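Local coordinates for protein muconate cycloisomerase (Azorhizobium caulinodans, PDB 3MY9) that belongs to the enolase superfamily, joining an N-terminal domain to a TIM-barrel-type domain whose strand ends carry a bound magnesium ion, at residues F221-V226 / P295-T300; D232-F237 / I245-S250. All coordinates share one frame; numbering follows the deposited sequence.

Interaction 1 of 2, residues F221-V226 / P295-T300; sequences FIEQPV and PGYGGT. With MG (magnesium ion), chain C.
Phe221 and Tyr297 meet ring against ring across the interior of the enolase-type barrel, where two further strands, 245-247 and 268-270, separate strand 222-223 from strand 296-297 in the sheet. With no hydrogen bond joining the segments, the side chains alone make the contact. The rings form a T-shaped (edge-to-face) pair, their centroids 5.3 Å apart and their planes at 63°. Phe221 supplies the edge: its CZ stands over the centre of the Tyr297 ring, 4.1 Å from Tyr297 CD2. Gly299 N lies over the opposite face of the same tyrosine, nearer the rim, so that the ring is held between a phenyl edge and its own following backbone. Its hydroxyl is tied down separately, OH hydrogen-bonding to Glu326.

Two residues beyond Phe221, Glu223 sends its side chain inward as well, and Leu246 of the strand next door packs against all three of Phe221, Glu223 and Tyr297. With CG anti to the backbone N (chi1 174°) and the chain extended beyond it, the carboxylate is carried well clear of the strand and its two oxygens divide their work. Glu223 OE1 approaches the Tyr297 ring obliquely, 4.2 Å from Tyr297 CE2, and forms a salt bridge to Lys166, while OE2 goes to the magnesium ion. Here is a worked case of a barrel building its metal site at the C-terminal ends of its strands: Asp248 OD2 and four waters complete six ligands. Just past Glu223 the chain turns, and Gln224 NE2 donates to Val226 O at 2.9 Å. That carbonyl oxygen lies nearly in the amide plane of Gln224, and the N-H...O angle is 158°.

Interaction 2 of 2, residues D232-F237 / I245-S250; sequences DAMAGF and ILADES. With MG (magnesium ion), chain C.
Met234 reaches from its helix to Ile245, and its side chain can be followed atom by atom. From CB and CG the chain leaves the helix toward the strand, then bends twice, at chi2 -80° and chi3 -77°. Met234 SD passes 4.1 Å from Ile245 CG2. The second bend brings Met234 CE closer still, to 3.7 Å from Ile245 CG2. Met234 CE also lies 4.1 Å from Leu246 O and touches Ala247 CB and Ser250 OG, an oxygen that takes a hydrogen bond from Gln224 NE2. Helix and strand here are the second half of a beta-alpha-beta unit, strand 222-223, helix 231-240 and strand 245-247, and they run nearly antiparallel, at 152° with axes 9.5 Å apart. One turn on, Phe237 CB lies 4.2 Å from Ile245 CD1. The phenylalanine ring leads away from the strand toward helix 207-215, with Ala233 O over the centre of one face. Just past strand 245-247, the side-chain end of Asp248 leads away from the helix and binds the magnesium ion through OD2. Beside it, Glu249 takes a hydrogen bond from a metal-bound water on each carboxylate oxygen.

In the fold
The centres of the two interactions lie about 10 Å apart in one barrel domain, on the same side of the chain's centre. Along the chain, strand 222-223 of interaction 1 comes first, helix 231-240 and strand 245-247 of interaction 2 follow, and strand 296-297 closes interaction 1 last. Interaction 1 spans the barrel interior, whereas interaction 2 packs a helix against the outside of the wall. A backbone bond between neighbouring strands, Leu246 N to Ile222 O at 2.9 Å, joins them, and just beyond the strands Asp248 N bonds to Gln224 OE1 at 2.7 Å. Each interaction gives one carboxylate to the same magnesium ion, which shows how successive strand ends jointly assemble a metal site.

Interaction 1 of 2, residues F221-V226 / P295-T300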
loop_
_atom_site.group_PDB
_atom_site.type_symbol
_atom_site.label_atom_id
_atom_site.label_comp_id
_atom_site.label_asym_id
_atom_site.label_seq_id
_atom_site.Cartn_x
_atom_site.Cartn_y
_atom_site.Cartn_z
ATOM N N PHE A 221 28.571 -8.654 4.057
ATOM C CA PHE A 221 27.209 -8.627 4.586
ATOM C C PHE A 221 27.238 -8.528 6.089
ATOM O O PHE A 221 28.262 -8.775 6.715
ATOM C CB PHE A 221 26.347 -9.832 4.109
ATOM C CG PHE A 221 26.836 -11.230 4.564
ATOM C CD1 PHE A 221 26.799 -11.616 5.908
ATOM C CD2 PHE A 221 27.223 -12.184 3.619
ATOM C CE1 PHE A 221 27.203 -12.900 6.307
ATOM C CE2 PHE A 221 27.633 -13.474 4.005
ATOM C CZ PHE A 221 27.641 -13.838 5.346
ATOM N N ILE A 222 26.102 -8.169 6.661
ATOM C CA ILE A 222 25.912 -8.158 8.115
ATOM C C ILE A 222 24.813 -9.170 8.435
ATOM O O ILE A 222 23.720 -9.102 7.871
ATOM C CB ILE A 222 25.504 -6.777 8.593
ATOM C CG1 ILE A 222 26.642 -5.764 8.323
ATOM C CG2 ILE A 222 25.139 -6.817 10.067
ATOM C CD1 ILE A 222 26.231 -4.331 8.536
ATOM N N GLU A 223 25.123 -10.149 9.280
ATOM C CA GLU A 223 24.178 -11.239 9.563
ATOM C C GLU A 223 23.255 -10.970 10.744
ATOM O O GLU A 223 23.713 -10.648 11.846
ATOM C CB GLU A 223 24.932 -12.569 9.759
ATOM C CG GLU A 223 24.062 -13.746 10.197
ATOM C CD GLU A 223 24.768 -15.106 10.048
ATOM O OE1 GLU A 223 25.910 -15.170 9.540
ATOM O OE2 GLU A 223 24.185 -16.117 10.469
ATOM N N GLN A 224 21.953 -11.076 10.467
ATOM C CA GLN A 224 20.862 -11.083 11.440
ATOM C C GLN A 224 21.171 -10.288 12.720
ATOM O O GLN A 224 21.341 -10.853 13.799
ATOM C CB GLN A 224 20.503 -12.567 11.760
ATOM C CG GLN A 224 19.206 -12.807 12.500
ATOM C CD GLN A 224 17.981 -12.675 11.571
ATOM O OE1 GLN A 224 18.004 -13.172 10.453
ATOM N NE2 GLN A 224 16.924 -12.004 12.038
ATOM N N PRO A 225 21.194 -8.958 12.605
ATOM C CA PRO A 225 21.556 -8.165 13.770
ATOM C C PRO A 225 20.536 -8.216 14.920
ATOM O O PRO A 225 20.924 -8.032 16.069
ATOM C CB PRO A 225 21.715 -6.743 13.205
ATOM C CG PRO A 225 20.952 -6.749 11.863
ATOM C CD PRO A 225 21.125 -8.156 11.363
ATOM N N VAL A 226 19.270 -8.505 14.609
ATOM C CA VAL A 226 18.175 -8.560 15.596
ATOM C C VAL A 226 17.465 -9.928 15.499
ATOM O O VAL A 226 17.675 -10.633 14.537
ATOM C CB VAL A 226 17.171 -7.411 15.385
ATOM C CG1 VAL A 226 17.892 -6.000 15.518
ATOM C CG2 VAL A 226 16.422 -7.551 14.015
ATOM N N PRO A 295 21.262 -13.756 -2.893
ATOM C CA PRO A 295 22.217 -14.871 -2.793
ATOM C C PRO A 295 22.075 -15.663 -1.466
ATOM O O PRO A 295 21.633 -15.147 -0.440
ATOM C CB PRO A 295 23.600 -14.195 -2.843
ATOM C CG PRO A 295 23.362 -12.796 -3.176
ATOM C CD PRO A 295 21.929 -12.447 -2.905
ATOM N N GLY A 296 22.440 -16.935 -1.535
ATOM C CA GLY A 296 22.452 -17.786 -0.396
ATOM C C GLY A 296 23.845 -18.014 0.137
ATOM O O GLY A 296 24.865 -17.960 -0.596
ATOM N N TYR A 297 23.856 -18.286 1.430
ATOM C CA TYR A 297 25.045 -18.624 2.180
ATOM C C TYR A 297 24.765 -19.990 2.804
ATOM O O TYR A 297 23.657 -20.241 3.236
ATOM C CB TYR A 297 25.229 -17.542 3.226
ATOM C CG TYR A 297 26.345 -17.741 4.222
ATOM C CD1 TYR A 297 27.651 -17.931 3.795
ATOM C CD2 TYR A 297 26.103 -17.671 5.598
ATOM C CE1 TYR A 297 28.675 -18.091 4.683
ATOM C CE2 TYR A 297 27.159 -17.830 6.519
ATOM C CZ TYR A 297 28.433 -18.023 6.045
ATOM O OH TYR A 297 29.497 -18.158 6.901
ATOM N N GLY A 298 25.761 -20.870 2.842
ATOM C CA GLY A 298 25.572 -22.231 3.347
ATOM C C GLY A 298 25.374 -22.341 4.846
ATOM O O GLY A 298 24.981 -23.403 5.353
ATOM N N GLY A 299 25.622 -21.259 5.575
ATOM C CA GLY A 299 25.262 -21.188 6.981
ATOM C C GLY A 299 26.255 -21.979 7.791
ATOM O O GLY A 299 27.428 -22.115 7.393
ATOM N N THR A 300 25.784 -22.532 8.903
ATOM C CA THR A 300 26.610 -23.319 9.815
ATOM C C THR A 300 26.463 -24.817 9.524
ATOM O O THR A 300 25.458 -25.400 9.872
ATOM C CB THR A 300 26.158 -23.070 11.263
ATOM O OG1 THR A 300 24.765 -23.388 11.377
ATOM C CG2 THR A 300 26.340 -21.613 11.639
HETATM MG MG MG C . 23.532 -17.042 12.340
HETATM O O HOH W 1 22.779 -18.042 13.960
HETATM O O HOH W 2 22.264 -15.479 13.073
HETATM O O HOH W 3 24.918 -16.225 13.615
HETATM O O HOH W 4 24.894 -18.842 12.139
#

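Interaction 2 of 2, residues D232-F237 / I245-S250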
loop_
_atom_site.group_PDB
_atom_site.type_symbol
_atom_site.label_atom_id
_atom_site.label_comp_id
_atom_site.label_asym_id
_atom_site.label_seq_id
_atom_site.Cartn_x
_atom_site.Cartn_y
_atom_site.Cartn_z
ATOM N N ASP A 232 10.124 -5.951 10.094
ATOM C CA ASP A 232 10.084 -4.535 9.747
ATOM C C ASP A 232 11.412 -3.877 10.145
ATOM O O ASP A 232 11.953 -3.060 9.402
ATOM C CB ASP A 232 8.922 -3.798 10.439
ATOM C CG ASP A 232 7.551 -4.080 9.806
ATOM O OD1 ASP A 232 7.457 -4.488 8.631
ATOM O OD2 ASP A 232 6.541 -3.854 10.515
ATOM N N ALA A 233 11.948 -4.215 11.313
ATOM C CA ALA A 233 13.225 -3.615 11.696
ATOM C C ALA A 233 14.324 -4.031 10.675
ATOM O O ALA A 233 15.101 -3.210 10.222
ATOM C CB ALA A 233 13.616 -4.006 13.121
ATOM N N MET A 234 14.359 -5.315 10.336
ATOM C CA MET A 234 15.307 -5.845 9.371
ATOM C C MET A 234 15.144 -5.152 8.006
ATOM O O MET A 234 16.164 -4.757 7.379
ATOM C CB MET A 234 15.121 -7.373 9.251
ATOM C CG MET A 234 15.656 -8.173 10.443
ATOM S SD MET A 234 17.485 -8.415 10.400
ATOM C CE MET A 234 17.559 -9.702 9.160
ATOM N N ALA A 235 13.891 -4.940 7.585
ATOM C CA ALA A 235 13.602 -4.218 6.324
ATOM C C ALA A 235 14.067 -2.762 6.421
ATOM O O ALA A 235 14.663 -2.230 5.490
ATOM C CB ALA A 235 12.066 -4.293 5.922
ATOM N N GLY A 236 13.813 -2.141 7.567
ATOM C CA GLY A 236 14.339 -0.799 7.894
ATOM C C GLY A 236 15.843 -0.731 7.729
ATOM O O GLY A 236 16.367 0.155 7.042
ATOM N N PHE A 237 16.565 -1.700 8.298
ATOM C CA PHE A 237 18.034 -1.702 8.150
ATOM C C PHE A 237 18.441 -1.825 6.692
ATOM O O PHE A 237 19.317 -1.109 6.211
ATOM C CB PHE A 237 18.718 -2.797 8.994
ATOM C CG PHE A 237 18.309 -2.826 10.467
ATOM C CD1 PHE A 237 17.979 -1.654 11.162
ATOM C CD2 PHE A 237 18.288 -4.032 11.154
ATOM C CE1 PHE A 237 17.599 -1.699 12.488
ATOM C CE2 PHE A 237 17.923 -4.082 12.492
ATOM C CZ PHE A 237 17.582 -2.929 13.164
ATOM N N ILE A 245 22.132 -6.956 4.199
ATOM C CA ILE A 245 21.715 -7.577 5.412
ATOM C C ILE A 245 21.356 -9.017 5.094
ATOM O O ILE A 245 20.550 -9.260 4.213
ATOM C CB ILE A 245 20.500 -6.877 5.984
ATOM C CG1 ILE A 245 20.815 -5.405 6.332
ATOM C CG2 ILE A 245 19.995 -7.629 7.229
ATOM C CD1 ILE A 245 21.762 -5.262 7.519
ATOM N N LEU A 246 21.894 -9.971 5.857
ATOM C CA LEU A 246 21.612 -11.386 5.597
ATOM C C LEU A 246 20.688 -11.926 6.666
ATOM O O LEU A 246 20.921 -11.733 7.863
ATOM C CB LEU A 246 22.921 -12.172 5.505
ATOM C CG LEU A 246 23.261 -13.692 5.611
ATOM C CD1 LEU A 246 22.397 -14.514 6.583
ATOM C CD2 LEU A 246 23.430 -14.389 4.268
ATOM N N ALA A 247 19.636 -12.600 6.231
ATOM C CA ALA A 247 18.696 -13.218 7.151
ATOM C C ALA A 247 19.191 -14.610 7.487
ATOM O O ALA A 247 19.577 -15.371 6.588
ATOM C CB ALA A 247 17.324 -13.288 6.547
ATOM N N ASP A 248 19.208 -14.931 8.785
ATOM C CA ASP A 248 19.475 -16.286 9.219
ATOM C C ASP A 248 18.223 -16.811 9.908
ATOM O O ASP A 248 17.384 -17.451 9.254
ATOM C CB ASP A 248 20.733 -16.356 10.104
ATOM C CG ASP A 248 21.093 -17.795 10.521
ATOM O OD1 ASP A 248 20.409 -18.757 10.082
ATOM O OD2 ASP A 248 22.053 -17.947 11.316
ATOM N N GLU A 249 18.035 -16.492 11.188
ATOM C CA GLU A 249 16.853 -16.953 11.898
ATOM C C GLU A 249 15.526 -16.387 11.338
ATOM O O GLU A 249 14.474 -17.002 11.526
ATOM C CB GLU A 249 16.977 -16.693 13.404
ATOM C CG GLU A 249 17.934 -17.666 14.123
ATOM C CD GLU A 249 19.427 -17.286 13.979
ATOM O OE1 GLU A 249 19.762 -16.172 13.491
ATOM O OE2 GLU A 249 20.274 -18.109 14.390
ATOM N N SER A 250 15.572 -15.256 10.625
ATOM C CA SER A 250 14.392 -14.761 9.876
ATOM C C SER A 250 14.006 -15.614 8.684
ATOM O O SER A 250 12.964 -15.400 8.120
ATOM C CB SER A 250 14.593 -13.336 9.346
ATOM O OG SER A 250 14.594 -12.390 10.375
HETATM MG MG MG C . 23.532 -17.042 12.340
HETATM O O HOH W 1 22.779 -18.042 13.960
HETATM O O HOH W 2 22.264 -15.479 13.073
HETATM O O HOH W 3 24.918 -16.225 13.615
HETATM O O HOH W 4 24.894 -18.842 12.139
#